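Local coordinates for aldo-keto Reductase, OXIDOREDUCTASE (Salmonella typhimurium, PDB 5T79), which binds NADPH and probably works as an NADPH-dependent aldo-keto reductase, with use in the biocatalytic conversion of 3-hydroxybutanal to 1,3-butanediol, at residues E148-L153 with D180-L185; L156-K161 with L185-L190. All coordinates share one frame; numbering follows the deposited sequence. Where two conformers were deposited one is given.

Contact 1 of 2, residues E148-L153 with D180-L185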
loop_
_atom_site.group_PDB
_atom_site.type_symbol
_atom_site.label_atom_id
_atom_site.label_comp_id
_atom_site.label_asym_id
_atom_site.label_seq_id
_atom_site.Cartn_x
_atom_site.Cartn_y
_atom_site.Cartn_z
ATOM N N GLU A 148 13.868 14.246 14.606
ATOM C CA GLU A 148 14.546 13.017 15.029
ATOM C C GLU A 148 14.101 11.839 14.168
ATOM O O GLU A 148 14.936 11.030 13.723
ATOM C CB GLU A 148 14.291 12.703 16.526
ATOM C CG GLU A 148 14.888 11.355 16.950
ATOM C CD GLU A 148 14.693 10.982 18.406
ATOM O OE1 GLU A 148 14.833 11.870 19.272
ATOM O OE2 GLU A 148 14.481 9.788 18.690
ATOM N N THR A 149 12.779 11.727 13.949
ATOM C CA THR A 149 12.228 10.632 13.146
ATOM C C THR A 149 12.752 10.695 11.708
ATOM O O THR A 149 13.123 9.672 11.138
ATOM C CB THR A 149 10.691 10.667 13.145
ATOM O OG1 THR A 149 10.221 10.720 14.503
ATOM C CG2 THR A 149 10.111 9.418 12.475
ATOM N N MET A 150 12.772 11.899 11.133
ATOM C CA MET A 150 13.211 12.088 9.755
ATOM C C MET A 150 14.704 11.855 9.609
ATOM O O MET A 150 15.136 11.297 8.584
ATOM C CB MET A 150 12.821 13.479 9.238
ATOM C CG MET A 150 11.310 13.689 9.134
ATOM S SD MET A 150 10.355 12.559 8.066
ATOM C CE MET A 150 9.644 11.486 9.281
ATOM N N LYS A 151 15.492 12.282 10.611
ATOM C CA LYS A 151 16.935 12.042 10.629
ATOM C C LYS A 151 17.229 10.508 10.717
ATOM O O LYS A 151 18.222 10.058 10.130
ATOM C CB LYS A 151 17.593 12.788 11.789
ATOM C CG LYS A 151 19.120 12.769 11.718
ATOM C CD LYS A 151 19.741 13.898 12.503
ATOM C CE LYS A 151 19.781 15.204 11.749
ATOM N NZ LYS A 151 20.028 16.333 12.679
ATOM N N ALA A 152 16.373 9.726 11.437
ATOM C CA ALA A 152 16.515 8.253 11.500
ATOM C C ALA A 152 16.274 7.656 10.099
ATOM O O ALA A 152 17.027 6.783 9.680
ATOM C CB ALA A 152 15.555 7.645 12.512
ATOM N N LEU A 153 15.277 8.178 9.345
ATOM C CA LEU A 153 15.023 7.732 7.959
ATOM C C LEU A 153 16.226 8.067 7.059
ATOM O O LEU A 153 16.696 7.204 6.317
ATOM C CB LEU A 153 13.736 8.381 7.390
ATOM C CG LEU A 153 12.415 7.981 8.094
ATOM C CD1 LEU A 153 11.236 8.685 7.420
ATOM C CD2 LEU A 153 12.186 6.429 8.047
ATOM N N ASP A 180 9.587 18.659 3.723
ATOM C CA ASP A 180 10.577 19.745 3.707
ATOM C C ASP A 180 11.839 19.391 4.525
ATOM O O ASP A 180 12.942 19.738 4.105
ATOM C CB ASP A 180 9.946 21.044 4.218
ATOM C CG ASP A 180 8.925 21.667 3.259
ATOM O OD1 ASP A 180 8.883 21.257 2.077
ATOM O OD2 ASP A 180 8.200 22.580 3.684
ATOM N N ILE A 181 11.679 18.702 5.669
ATOM C CA ILE A 181 12.808 18.279 6.516
ATOM C C ILE A 181 13.677 17.273 5.743
ATOM O O ILE A 181 14.895 17.436 5.706
ATOM C CB ILE A 181 12.346 17.720 7.896
ATOM C CG1 ILE A 181 11.819 18.869 8.804
ATOM C CG2 ILE A 181 13.489 16.966 8.612
ATOM C CD1 ILE A 181 10.957 18.384 9.996
ATOM N N LEU A 182 13.055 16.250 5.133
ATOM C CA LEU A 182 13.763 15.230 4.353
ATOM C C LEU A 182 14.468 15.849 3.152
ATOM O O LEU A 182 15.604 15.492 2.889
ATOM C CB LEU A 182 12.794 14.121 3.895
ATOM C CG LEU A 182 12.365 13.122 4.990
ATOM C CD1 LEU A 182 11.242 12.199 4.467
ATOM C CD2 LEU A 182 13.550 12.237 5.428
ATOM N N GLU A 183 13.821 16.793 2.451
ATOM C CA GLU A 183 14.443 17.483 1.308
ATOM C C GLU A 183 15.726 18.225 1.764
ATOM O O GLU A 183 16.767 18.115 1.108
ATOM C CB GLU A 183 13.434 18.455 0.668
ATOM C CG GLU A 183 14.000 19.327 -0.453
ATOM C CD GLU A 183 14.562 18.628 -1.679
ATOM O OE1 GLU A 183 14.078 17.525 -2.018
ATOM O OE2 GLU A 183 15.456 19.213 -2.333
ATOM N N ASP A 184 15.650 18.954 2.902
ATOM C CA ASP A 184 16.794 19.698 3.462
ATOM C C ASP A 184 17.905 18.734 3.893
ATOM O O ASP A 184 19.087 19.062 3.788
ATOM C CB ASP A 184 16.345 20.560 4.657
ATOM C CG ASP A 184 17.483 21.243 5.393
ATOM O OD1 ASP A 184 18.027 22.227 4.858
ATOM O OD2 ASP A 184 17.882 20.742 6.475
ATOM N N LEU A 185 17.526 17.554 4.392
ATOM C CA LEU A 185 18.494 16.538 4.815
ATOM C C LEU A 185 19.194 15.877 3.610
ATOM O O LEU A 185 20.290 15.349 3.762
ATOM C CB LEU A 185 17.829 15.467 5.694
ATOM C CG LEU A 185 17.504 15.877 7.146
ATOM C CD1 LEU A 185 16.697 14.768 7.857
ATOM C CD2 LEU A 185 18.784 16.202 7.943
#

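Contact 2 of 2, residues L156-K161 with L185-L190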
loop_
_atom_site.group_PDB
_atom_site.type_symbol
_atom_site.label_atom_id
_atom_site.label_comp_id
_atom_site.label_asym_id
_atom_site.label_seq_id
_atom_site.Cartn_x
_atom_site.Cartn_y
_atom_site.Cartn_z
ATOM N N LEU A 156 19.171 5.718 7.779
ATOM C CA LEU A 156 18.970 4.343 7.288
ATOM C C LEU A 156 19.171 4.283 5.769
ATOM O O LEU A 156 19.710 3.294 5.257
ATOM C CB LEU A 156 17.579 3.828 7.705
ATOM C CG LEU A 156 17.446 3.586 9.255
ATOM C CD1 LEU A 156 15.969 3.441 9.672
ATOM C CD2 LEU A 156 18.292 2.346 9.732
ATOM N N VAL A 157 18.887 5.401 5.068
ATOM C CA VAL A 157 19.174 5.433 3.616
ATOM C C VAL A 157 20.689 5.600 3.404
ATOM O O VAL A 157 21.286 4.854 2.615
ATOM C CB VAL A 157 18.351 6.556 2.924
ATOM C CG1 VAL A 157 18.867 6.854 1.506
ATOM C CG2 VAL A 157 16.893 6.137 2.847
ATOM N N ARG A 158 21.314 6.579 4.104
ATOM C CA ARG A 158 22.763 6.817 3.928
ATOM C C ARG A 158 23.596 5.581 4.285
ATOM O O ARG A 158 24.617 5.341 3.649
ATOM C CB ARG A 158 23.235 8.057 4.708
ATOM C CG ARG A 158 22.643 9.323 4.058
ATOM C CD ARG A 158 22.991 10.602 4.777
ATOM N NE ARG A 158 22.259 11.714 4.171
ATOM C CZ ARG A 158 22.659 12.388 3.098
ATOM N NH1 ARG A 158 23.815 12.093 2.509
ATOM N NH2 ARG A 158 21.919 13.374 2.615
ATOM N N HIS A 159 23.126 4.772 5.223
ATOM C CA HIS A 159 23.901 3.613 5.637
ATOM C C HIS A 159 23.341 2.304 5.015
ATOM O O HIS A 159 23.616 1.205 5.504
ATOM C CB HIS A 159 24.038 3.609 7.162
ATOM C CG HIS A 159 24.870 4.785 7.576
ATOM N ND1 HIS A 159 26.251 4.788 7.399
ATOM C CD2 HIS A 159 24.480 6.033 7.921
ATOM C CE1 HIS A 159 26.650 6.005 7.725
ATOM N NE2 HIS A 159 25.622 6.783 8.061
ATOM N N GLY A 160 22.679 2.468 3.865
ATOM C CA GLY A 160 22.262 1.420 2.939
ATOM C C GLY A 160 21.285 0.349 3.373
ATOM O O GLY A 160 21.253 -0.722 2.749
ATOM N N LYS A 161 20.474 0.621 4.406
ATOM C CA LYS A 161 19.463 -0.332 4.888
ATOM C C LYS A 161 18.123 -0.113 4.186
ATOM O O LYS A 161 17.264 -0.997 4.235
ATOM C CB LYS A 161 19.310 -0.265 6.413
ATOM C CG LYS A 161 20.594 -0.719 7.120
ATOM C CD LYS A 161 20.444 -0.676 8.620
ATOM C CE LYS A 161 21.675 -1.320 9.273
ATOM N NZ LYS A 161 21.711 -1.062 10.753
ATOM N N LEU A 185 17.526 17.554 4.392
ATOM C CA LEU A 185 18.494 16.538 4.815
ATOM C C LEU A 185 19.194 15.877 3.610
ATOM O O LEU A 185 20.290 15.349 3.762
ATOM C CB LEU A 185 17.829 15.467 5.694
ATOM C CG LEU A 185 17.504 15.877 7.146
ATOM C CD1 LEU A 185 16.697 14.768 7.857
ATOM C CD2 LEU A 185 18.784 16.202 7.943
ATOM N N GLY A 186 18.577 15.928 2.439
ATOM C CA GLY A 186 19.160 15.350 1.230
ATOM C C GLY A 186 18.664 13.959 0.881
ATOM O O GLY A 186 19.224 13.303 0.003
ATOM N N THR A 187 17.612 13.489 1.561
ATOM C CA THR A 187 16.987 12.194 1.292
ATOM C C THR A 187 15.521 12.516 1.004
ATOM O O THR A 187 14.721 12.497 1.936
ATOM C CB THR A 187 17.184 11.222 2.475
ATOM O OG1 THR A 187 18.572 10.995 2.642
ATOM C CG2 THR A 187 16.455 9.889 2.261
ATOM N N PRO A 188 15.163 12.925 -0.230
ATOM C CA PRO A 188 13.768 13.347 -0.477
ATOM C C PRO A 188 12.747 12.241 -0.261
ATOM O O PRO A 188 12.993 11.082 -0.615
ATOM C CB PRO A 188 13.763 13.814 -1.943
ATOM C CG PRO A 188 15.012 13.341 -2.525
ATOM C CD PRO A 188 16.007 13.083 -1.431
ATOM N N CYS A 189 11.604 12.603 0.345
ATOM C CA CYS A 189 10.518 11.657 0.585
ATOM C C CYS A 189 10.045 11.071 -0.742
ATOM O O CYS A 189 9.654 11.822 -1.618
ATOM C CB CYS A 189 9.368 12.357 1.300
ATOM S SG CYS A 189 8.051 11.238 1.804
ATOM N N LEU A 190 10.070 9.754 -0.890
ATOM C CA LEU A 190 9.618 9.166 -2.158
ATOM C C LEU A 190 8.105 9.159 -2.281
ATOM O O LEU A 190 7.560 9.399 -3.371
ATOM C CB LEU A 190 10.134 7.698 -2.297
ATOM C CG LEU A 190 9.657 6.933 -3.562
ATOM C CD1 LEU A 190 10.309 7.488 -4.815
ATOM C CD2 LEU A 190 9.937 5.415 -3.483
#

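Contact 1 of 2, residues E148-L153 with D180-L185
Met150 meets the adjacent Ile181 and Leu182 and, one turn further on, Leu185 of the facing helix. Its CB packs on Ile181 CG2 at 3.6 Å; CG2, anti to the backbone N of Ile181, is the branch that faces Met150. Met150 starts toward the other helix, with CG anti to its own carbonyl carbon (chi1 -65°). The chain then bends at chi2, and Met150 SD comes to rest 3.7 Å from Leu182 CG and equally close to its CD1. A second bend, at chi3, leads CE away from the interface. Met150 crosses both Ile181 and Leu182 at about a right angle. The other methyl of Leu182, CD2, approaches the backbone oxygen of Met150 and also lies 4.3 Å from Leu153 CB. At the C-terminal end Leu185 CD1 sits 3.9 Å from Lys151 CA, and Leu185 CD2 touches Lys151 CE at 4.1 Å, the two side chains crossing at about a right angle. No hydrogen bond joins the two segments.

The segment axes come within 9.7 Å at a crossing angle of -46°, joining two neighbouring helices on the outside of the TIM barrel. Thr149 and Leu153 continue inward to strand 132-137 and also touch Leu116 of helix 113-127; Leu182 reaches Cys189 in the following loop.

Contact 2 of 2, residues L156-K161 with L185-L190
Arg158 and Val157 carry this contact, one by a polar bond and the other by methyl packing. The hydrogen bond runs from Arg158 NH2 to Leu185 O, 2.8 Å long but bent, with an N-H...O angle of 133°. The chain of Arg158 is extended from CG to NE, which lets the guanidinium reach across to the last turn of helix 172-185. The oxygen sits near the edge of the guanidinium, 25° out of its plane. Gly186 CA lies at the same edge, 3.7 Å from Arg158 NH2.

A second polar link passes through Asp154, which lies outside both segments, one turn earlier on the arginine's helix. Asp154 OD1 forms a salt bridge with Arg158 NE and a hydrogen bond with Thr187 OG1, probably fixing how the guanidinium is turned and partly balancing its charge. Arg158 NE and Thr187 OG1 themselves stay 4.1 Å apart.

The apolar part is compact. Val157 and Thr187 reach toward each other tip to tip, and Thr187 CG2 lies 3.8 Å from Val157 CG2 and 3.9 Å from both CB and CG1 of Val157. With CG2 anti to its backbone N, Thr187 offers the methyl to Val157 while the hydroxyl goes to Asp154. Both residues also touch Val165 of strand 162-168.

Two helix ends meet here, each finished by a Schellman motif with a positive-phi glycine, Gly160 after helix 146-158 and Gly186 after helix 172-185. Such helix-to-strand turns belong to the repeating beta-alpha architecture of the TIM barrel, the fold of aldo-keto reductases.

Running from the N terminus, helix 146-158 supplies 148-153 near its start and, as it ends, 156-161; the chain then forms strand 162-168 and helix 172-185. Contact 1 closes the loop when 180-185 returns against 148-153, and contact 2 closes its own just afterwards with 185-190. The segments alternate, so the two loops cross rather than nest. Leu185 belongs to both, its side chain serving contact 1 and its carbonyl contact 2. Leu182 O and Thr187 N, 3.1 Å apart, make a probable hydrogen bond between them. Together the contacts tie two consecutive outer helices and the turn leading to strand 191-193.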